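PDB 5OWU: importin subunit beta-1, which carries proteins into the nucleus by associating with importin alpha, the adaptor that recognises the classical nuclear localization signal of cargo. Local coordinates for residues A112-D124 and A154-A166. Numbering follows the deposited sequence.
Sequences ANAAAQLIAAIAD and ASLLALGYMCESA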
loop_
_atom_site.group_PDB
_atom_site.type_symbol
_atom_site.label_atom_id
_atom_site.label_comp_id
_atom_site.label_asym_id
_atom_site.label_seq_id
_atom_site.Cartn_x
_atom_site.Cartn_y
_atom_site.Cartn_z
ATOM N N ALA A 112 -26.039 -3.847 22.157
ATOM C CA ALA A 112 -26.228 -2.565 21.488
ATOM C C ALA A 112 -25.315 -2.425 20.275
ATOM O O ALA A 112 -25.738 -1.931 19.225
ATOM C CB ALA A 112 -25.975 -1.433 22.484
ATOM N N ASN A 113 -24.056 -2.841 20.405
ATOM C CA ASN A 113 -23.119 -2.776 19.284
ATOM C C ASN A 113 -23.558 -3.686 18.136
ATOM O O ASN A 113 -23.605 -3.265 16.968
ATOM C CB ASN A 113 -21.717 -3.159 19.768
ATOM C CG ASN A 113 -20.634 -2.816 18.756
ATOM O OD1 ASN A 113 -20.622 -1.730 18.190
ATOM N ND2 ASN A 113 -19.723 -3.747 18.528
ATOM N N ALA A 114 -23.874 -4.950 18.443
ATOM C CA ALA A 114 -24.340 -5.848 17.384
ATOM C C ALA A 114 -25.575 -5.279 16.697
ATOM O O ALA A 114 -25.679 -5.277 15.457
ATOM C CB ALA A 114 -24.639 -7.227 17.963
ATOM N N ALA A 115 -26.517 -4.771 17.490
ATOM C CA ALA A 115 -27.729 -4.187 16.935
ATOM C C ALA A 115 -27.404 -2.986 16.057
ATOM O O ALA A 115 -28.023 -2.790 15.006
ATOM C CB ALA A 115 -28.670 -3.793 18.069
ATOM N N ALA A 116 -26.431 -2.171 16.469
ATOM C CA ALA A 116 -26.046 -1.009 15.678
ATOM C C ALA A 116 -25.493 -1.429 14.325
ATOM O O ALA A 116 -25.784 -0.797 13.302
ATOM C CB ALA A 116 -25.015 -0.171 16.438
ATOM N N GLN A 117 -24.685 -2.491 14.297
ATOM C CA GLN A 117 -24.168 -2.975 13.019
ATOM C C GLN A 117 -25.289 -3.511 12.128
ATOM O O GLN A 117 -25.278 -3.295 10.905
ATOM C CB GLN A 117 -23.111 -4.047 13.261
ATOM C CG GLN A 117 -21.896 -3.564 14.022
ATOM C CD GLN A 117 -20.780 -4.591 14.043
ATOM O OE1 GLN A 117 -20.296 -5.023 12.999
ATOM N NE2 GLN A 117 -20.365 -4.983 15.239
ATOM N N LEU A 118 -26.266 -4.207 12.721
ATOM C CA LEU A 118 -27.390 -4.729 11.941
ATOM C C LEU A 118 -28.244 -3.599 11.378
ATOM O O LEU A 118 -28.606 -3.601 10.190
ATOM C CB LEU A 118 -28.239 -5.660 12.818
ATOM C CG LEU A 118 -29.509 -6.244 12.186
ATOM C CD1 LEU A 118 -29.149 -7.082 10.993
ATOM C CD2 LEU A 118 -30.280 -7.065 13.190
ATOM N N ILE A 119 -28.591 -2.631 12.232
ATOM C CA ILE A 119 -29.320 -1.452 11.781
ATOM C C ILE A 119 -28.571 -0.783 10.642
ATOM O O ILE A 119 -29.167 -0.402 9.630
ATOM C CB ILE A 119 -29.548 -0.482 12.955
ATOM C CG1 ILE A 119 -30.571 -1.071 13.928
ATOM C CG2 ILE A 119 -30.006 0.887 12.453
ATOM C CD1 ILE A 119 -30.601 -0.383 15.274
ATOM N N ALA A 120 -27.250 -0.644 10.781
ATOM C CA ALA A 120 -26.457 -0.016 9.732
ATOM C C ALA A 120 -26.596 -0.761 8.410
ATOM O O ALA A 120 -26.725 -0.136 7.353
ATOM C CB ALA A 120 -24.987 0.056 10.147
ATOM N N ALA A 121 -26.552 -2.097 8.445
ATOM C CA ALA A 121 -26.656 -2.875 7.206
ATOM C C ALA A 121 -28.015 -2.680 6.532
ATOM O O ALA A 121 -28.108 -2.448 5.311
ATOM C CB ALA A 121 -26.422 -4.356 7.507
ATOM N N ILE A 122 -29.088 -2.771 7.318
ATOM C CA ILE A 122 -30.419 -2.592 6.749
ATOM C C ILE A 122 -30.559 -1.184 6.185
ATOM O O ILE A 122 -31.047 -0.993 5.068
ATOM C CB ILE A 122 -31.499 -2.894 7.804
ATOM C CG1 ILE A 122 -31.448 -4.373 8.209
ATOM C CG2 ILE A 122 -32.893 -2.547 7.268
ATOM C CD1 ILE A 122 -32.179 -4.672 9.504
ATOM N N ALA A 123 -30.126 -0.179 6.951
ATOM C CA ALA A 123 -30.197 1.205 6.490
ATOM C C ALA A 123 -29.425 1.389 5.196
ATOM O O ALA A 123 -29.882 2.087 4.288
ATOM C CB ALA A 123 -29.652 2.153 7.563
ATOM N N ASP A 124 -28.239 0.786 5.103
ATOM C CA ASP A 124 -27.457 0.894 3.882
ATOM C C ASP A 124 -28.214 0.327 2.696
ATOM O O ASP A 124 -28.002 0.771 1.563
ATOM C CB ASP A 124 -26.116 0.184 4.044
ATOM C CG ASP A 124 -25.101 1.022 4.810
ATOM O OD1 ASP A 124 -25.343 2.227 4.996
ATOM O OD2 ASP A 124 -24.062 0.478 5.223
ATOM N N ALA A 154 -25.153 4.378 21.527
ATOM C CA ALA A 154 -25.488 3.294 20.610
ATOM C C ALA A 154 -25.975 3.840 19.274
ATOM O O ALA A 154 -25.624 3.311 18.208
ATOM C CB ALA A 154 -26.541 2.386 21.241
ATOM N N SER A 155 -26.766 4.914 19.306
ATOM C CA SER A 155 -27.250 5.484 18.057
ATOM C C SER A 155 -26.108 6.094 17.255
ATOM O O SER A 155 -26.067 5.956 16.026
ATOM C CB SER A 155 -28.344 6.512 18.345
ATOM O OG SER A 155 -29.405 5.893 19.058
ATOM N N LEU A 156 -25.158 6.756 17.935
ATOM C CA LEU A 156 -23.995 7.300 17.240
ATOM C C LEU A 156 -23.143 6.189 16.630
ATOM O O LEU A 156 -22.638 6.331 15.510
ATOM C CB LEU A 156 -23.165 8.161 18.195
ATOM C CG LEU A 156 -23.865 9.450 18.649
ATOM C CD1 LEU A 156 -23.169 10.087 19.831
ATOM C CD2 LEU A 156 -23.940 10.435 17.499
ATOM N N LEU A 157 -22.974 5.075 17.346
ATOM C CA LEU A 157 -22.315 3.914 16.753
ATOM C C LEU A 157 -23.024 3.478 15.481
ATOM O O LEU A 157 -22.383 3.237 14.450
ATOM C CB LEU A 157 -22.281 2.748 17.742
ATOM C CG LEU A 157 -21.405 2.896 18.983
ATOM C CD1 LEU A 157 -21.428 1.593 19.756
ATOM C CD2 LEU A 157 -19.979 3.286 18.618
ATOM N N ALA A 158 -24.351 3.353 15.542
ATOM C CA ALA A 158 -25.101 2.931 14.362
ATOM C C ALA A 158 -24.875 3.880 13.190
ATOM O O ALA A 158 -24.698 3.437 12.052
ATOM C CB ALA A 158 -26.590 2.827 14.693
ATOM N N LEU A 159 -24.870 5.193 13.446
ATOM C CA LEU A 159 -24.631 6.143 12.362
ATOM C C LEU A 159 -23.224 5.979 11.786
ATOM O O LEU A 159 -23.032 5.990 10.557
ATOM C CB LEU A 159 -24.862 7.566 12.870
ATOM C CG LEU A 159 -26.333 7.851 13.213
ATOM C CD1 LEU A 159 -26.445 9.012 14.165
ATOM C CD2 LEU A 159 -27.130 8.123 11.944
ATOM N N GLY A 160 -22.234 5.788 12.657
ATOM C CA GLY A 160 -20.892 5.502 12.177
ATOM C C GLY A 160 -20.851 4.283 11.277
ATOM O O GLY A 160 -20.317 4.335 10.169
ATOM N N TYR A 161 -21.423 3.168 11.744
ATOM C CA TYR A 161 -21.420 1.932 10.963
ATOM C C TYR A 161 -22.141 2.121 9.643
ATOM O O TYR A 161 -21.732 1.578 8.617
ATOM C CB TYR A 161 -22.084 0.810 11.759
ATOM C CG TYR A 161 -21.240 0.231 12.871
ATOM C CD1 TYR A 161 -19.969 -0.275 12.620
ATOM C CD2 TYR A 161 -21.731 0.150 14.166
ATOM C CE1 TYR A 161 -19.205 -0.822 13.634
ATOM C CE2 TYR A 161 -20.974 -0.397 15.185
ATOM C CZ TYR A 161 -19.716 -0.882 14.913
ATOM O OH TYR A 161 -18.968 -1.415 15.933
ATOM N N MET A 162 -23.240 2.859 9.662
ATOM C CA MET A 162 -23.957 3.207 8.442
ATOM C C MET A 162 -23.025 3.825 7.411
ATOM O O MET A 162 -23.008 3.428 6.237
ATOM C CB MET A 162 -25.056 4.194 8.808
ATOM C CG MET A 162 -26.332 4.074 8.073
ATOM S SD MET A 162 -27.452 5.266 8.838
ATOM C CE MET A 162 -27.758 4.523 10.430
ATOM N N CYS A 163 -22.262 4.833 7.827
ATOM C CA CYS A 163 -21.406 5.529 6.871
ATOM C C CYS A 163 -20.217 4.671 6.461
ATOM O O CYS A 163 -19.867 4.606 5.278
ATOM C CB CYS A 163 -20.959 6.855 7.480
ATOM S SG CYS A 163 -22.368 7.937 7.762
ATOM N N GLU A 164 -19.608 3.974 7.417
ATOM C CA GLU A 164 -18.462 3.124 7.112
ATOM C C GLU A 164 -18.844 1.962 6.196
ATOM O O GLU A 164 -18.071 1.586 5.308
ATOM C CB GLU A 164 -17.860 2.614 8.421
ATOM C CG GLU A 164 -16.679 1.681 8.261
ATOM C CD GLU A 164 -16.175 1.169 9.592
ATOM O OE1 GLU A 164 -16.999 1.020 10.522
ATOM O OE2 GLU A 164 -14.956 0.924 9.711
ATOM N N SER A 165 -20.031 1.384 6.389
ATOM C CA SER A 165 -20.438 0.195 5.639
ATOM C C SER A 165 -20.831 0.521 4.204
ATOM O O SER A 165 -20.700 -0.337 3.325
ATOM C CB SER A 165 -21.608 -0.502 6.337
ATOM O OG SER A 165 -21.172 -1.313 7.413
ATOM N N ALA A 166 -21.331 1.726 3.950
ATOM C CA ALA A 166 -21.591 2.152 2.583
ATOM C C ALA A 166 -20.282 2.274 1.809
ATOM O O ALA A 166 -19.223 2.566 2.373
ATOM C CB ALA A 166 -22.325 3.490 2.576
HETATM O O HOH W 1 -23.015 -2.844 9.671
#
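Ala116 and Tyr161 each push into a hollow of the facing helix, a worked example of knobs-into-holes packing between successive HEAT repeats. The methyl of Ala116 drops among Ala154, Leu157, Ala158 and Tyr161, with its CB 3.8 Å from Ala158 CB. In return Tyr161 fills the hole lined by Asn113, Ala116, Gln117 and Ala120. Gln117 CG sits over the centre of one ring face in a CH-pi contact, 3.5 Å from the ring centroid, and the Gln117 amide lies only 22° from the ring plane. At the ring edge Asn113, its CG turned anti to the backbone N (chi1 -167°), offers OD1 in plane; Tyr161 OH donates to this OD1 at 2.8 Å, meeting a lone pair in the carbonyl plane. A leucine in place of Tyr161 would probably leave Asn113 OD1 without this donor and Gln117 CG without a flat face to rest on. Small residues let the backbones close in: the axes approach to 7.9 Å and cross at -43°, while Ala120 CB fits against Tyr161 CB at 3.4 Å. Farther along, Ala123 CB meets the bent Met162 chain at CG, 3.9 Å away, and a water links Gln117 O with Ser165 OG. Helix 109-126 of HEAT 3 thus stacks on helix 149-165 of HEAT 4, with helices 55-67 and 90-104 packing against the former and helix 133-142 touching both.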